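Local coordinates for protein sensor histidine kinase CitA (Klebsiella pneumoniae, PDB 1P0Z) that senses citrate in the periplasm as the membrane-bound histidine kinase of a two-component system and probably activates its response regulator CitB by phosphorylation, at residues S48-I53 with V121-E126. Sequence-based numbering, arbitrary orientation. Where two conformers were deposited one is given.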
loop_
_atom_site.group_PDB
_atom_site.type_symbol
_atom_site.label_atom_id
_atom_site.label_comp_id
_atom_site.label_asym_id
_atom_site.label_seq_id
_atom_site.Cartn_x
_atom_site.Cartn_y
_atom_site.Cartn_z
ATOM N N SER A 48 -11.539 1.094 6.321
ATOM C CA SER A 48 -10.783 -0.146 6.613
ATOM C C SER A 48 -10.337 -0.138 8.079
ATOM O O SER A 48 -10.244 0.933 8.683
ATOM C CB SER A 48 -9.507 -0.166 5.756
ATOM O OG SER A 48 -8.713 -1.288 6.076
ATOM N N ASP A 49 -10.059 -1.310 8.636
ATOM C CA ASP A 49 -9.525 -1.375 9.991
ATOM C C ASP A 49 -7.992 -1.367 9.901
ATOM O O ASP A 49 -7.299 -1.410 10.914
ATOM C CB ASP A 49 -10.039 -2.609 10.779
ATOM C CG ASP A 49 -9.752 -3.924 10.101
ATOM O OD1 ASP A 49 -9.499 -3.948 8.880
ATOM O OD2 ASP A 49 -9.801 -4.956 10.813
ATOM N N ALA A 50 -7.448 -1.254 8.690
ATOM C CA ALA A 50 -5.979 -1.180 8.569
ATOM C C ALA A 50 -5.410 0.050 9.295
ATOM O O ALA A 50 -6.058 1.111 9.441
ATOM C CB ALA A 50 -5.571 -1.119 7.096
ATOM N N THR A 51 -4.166 -0.061 9.738
ATOM C CA THR A 51 -3.500 1.060 10.401
ATOM C C THR A 51 -3.195 2.174 9.413
ATOM O O THR A 51 -3.320 3.376 9.735
ATOM C CB THR A 51 -2.149 0.632 11.008
ATOM O OG1 THR A 51 -2.358 -0.473 11.862
ATOM C CG2 THR A 51 -1.544 1.769 11.854
ATOM N N TYR A 52 -2.800 1.790 8.203
ATOM C CA TYR A 52 -2.436 2.773 7.208
ATOM C C TYR A 52 -2.523 2.232 5.798
ATOM O O TYR A 52 -2.605 1.022 5.580
ATOM C CB TYR A 52 -0.974 3.265 7.444
ATOM C CG TYR A 52 0.099 2.186 7.288
ATOM C CD1 TYR A 52 0.576 1.816 6.031
ATOM C CD2 TYR A 52 0.623 1.533 8.412
ATOM C CE1 TYR A 52 1.542 0.811 5.884
ATOM C CE2 TYR A 52 1.602 0.561 8.283
ATOM C CZ TYR A 52 2.053 0.197 6.997
ATOM O OH TYR A 52 2.997 -0.784 6.821
ATOM N N ILE A 53 -2.469 3.159 4.839
ATOM C CA ILE A 53 -2.395 2.791 3.435
ATOM C C ILE A 53 -1.391 3.777 2.847
ATOM O O ILE A 53 -1.495 4.986 3.084
ATOM C CB ILE A 53 -3.735 2.985 2.681
ATOM C CG1 ILE A 53 -4.806 2.116 3.326
ATOM C CG2 ILE A 53 -3.529 2.648 1.192
ATOM C CD1 ILE A 53 -6.215 2.308 2.727
ATOM N N VAL A 121 -1.069 -1.817 2.149
ATOM C CA VAL A 121 -2.058 -1.683 3.215
ATOM C C VAL A 121 -1.402 -2.340 4.427
ATOM O O VAL A 121 -1.016 -3.498 4.375
ATOM C CB VAL A 121 -3.362 -2.412 2.842
ATOM C CG1 VAL A 121 -4.294 -2.468 4.026
ATOM C CG2 VAL A 121 -4.010 -1.692 1.620
ATOM N N GLY A 122 -1.307 -1.603 5.516
ATOM C CA GLY A 122 -0.584 -2.136 6.662
ATOM C C GLY A 122 -1.329 -2.170 7.981
ATOM O O GLY A 122 -2.200 -1.337 8.248
ATOM N N TYR A 123 -0.957 -3.177 8.780
ATOM C CA TYR A 123 -1.523 -3.367 10.128
ATOM C C TYR A 123 -0.366 -3.429 11.123
ATOM O O TYR A 123 0.451 -4.341 11.066
ATOM C CB TYR A 123 -2.300 -4.681 10.234
ATOM C CG TYR A 123 -3.627 -4.680 9.506
ATOM C CD1 TYR A 123 -3.683 -4.799 8.117
ATOM C CD2 TYR A 123 -4.819 -4.582 10.217
ATOM C CE1 TYR A 123 -4.919 -4.828 7.435
ATOM C CE2 TYR A 123 -6.064 -4.601 9.561
ATOM C CZ TYR A 123 -6.094 -4.722 8.162
ATOM O OH TYR A 123 -7.311 -4.697 7.543
ATOM N N THR A 124 -0.239 -2.446 12.010
ATOM C CA THR A 124 0.865 -2.484 12.971
ATOM C C THR A 124 0.535 -3.537 14.040
ATOM O O THR A 124 -0.489 -3.467 14.717
ATOM C CB THR A 124 1.081 -1.100 13.598
ATOM O OG1 THR A 124 1.556 -0.221 12.575
ATOM C CG2 THR A 124 2.104 -1.172 14.771
ATOM N N ILE A 125 1.448 -4.476 14.198
ATOM C CA ILE A 125 1.252 -5.626 15.037
ATOM C C ILE A 125 0.923 -5.394 16.486
ATOM O O ILE A 125 0.023 -6.052 17.047
ATOM C CB ILE A 125 2.456 -6.600 14.836
ATOM C CG1 ILE A 125 2.383 -7.159 13.388
ATOM C CG2 ILE A 125 2.341 -7.802 15.769
ATOM C CD1 ILE A 125 3.643 -7.892 12.918
ATOM N N GLU A 126 1.591 -4.436 17.078
ATOM C CA GLU A 126 1.350 -4.196 18.468
ATOM C C GLU A 126 -0.061 -3.722 18.711
ATOM O O GLU A 126 -0.565 -3.903 19.820
ATOM C CB GLU A 126 2.399 -3.208 19.008
ATOM C CG GLU A 126 1.901 -2.193 20.035
ATOM C CD GLU A 126 1.344 -0.938 19.365
ATOM O OE1 GLU A 126 2.081 -0.264 18.609
ATOM O OE2 GLU A 126 0.165 -0.621 19.588
#
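Two partners grip Asp49 OD1: Tyr123 OH donates to it at 2.7 Å from above the carboxylate plane, which stands nearly perpendicular to the ring, and Arg11 forms a salt bridge with the same oxygen, probably favouring the ionised form. Gln15 also bonds to the Tyr123 hydroxyl. The Tyr123 ring packs against Val8, Arg11 and Ala12 of helix 6-20 and takes Ala50 CA over one face; the small Ala50 CB also meets Val121 CG1 at 3.6 Å. Further along, Tyr52 N reaches Gly122 O at 3.2 Å along a fairly straight line, whereas Thr51 N, although nearer, makes a weak, bent bond to it. With Thr51 and Tyr52 both facing Gly122, this is a classic beta bulge, lying where strand 52-57 enters the antiparallel sheet of this periplasmic PAS-like sensor domain, next to strand 115-124. The return bond, Gly122 N to Tyr52 O, is almost linear at 2.9 Å. Thr51 suits the bulge because OG1, set beside its own backbone N (chi1 -55°), takes the N-H of Thr124 N at 2.9 Å, nearly straight, in effect replacing a backbone acceptor. On the sheet face that carries Tyr52, opposite the one with Ile53 and Val121, glycine's lack of a side chain lets the Tyr52 ring (chi1 64°) lie directly on the backbone, Gly122 CA 3.8 Å from the ring centroid in a CH-pi contact. Tyr52 OH bonds to Ser101 OG, and the Tyr52 side chain packs against Arg103, a citrate-binding residue, and lies about 3 Å from a bound citrate anion (nearest atoms). Ser48, just past helix 34-47, closes an ST turn: its OG accepts the N-H of Ala50 and also bonds to Gln15.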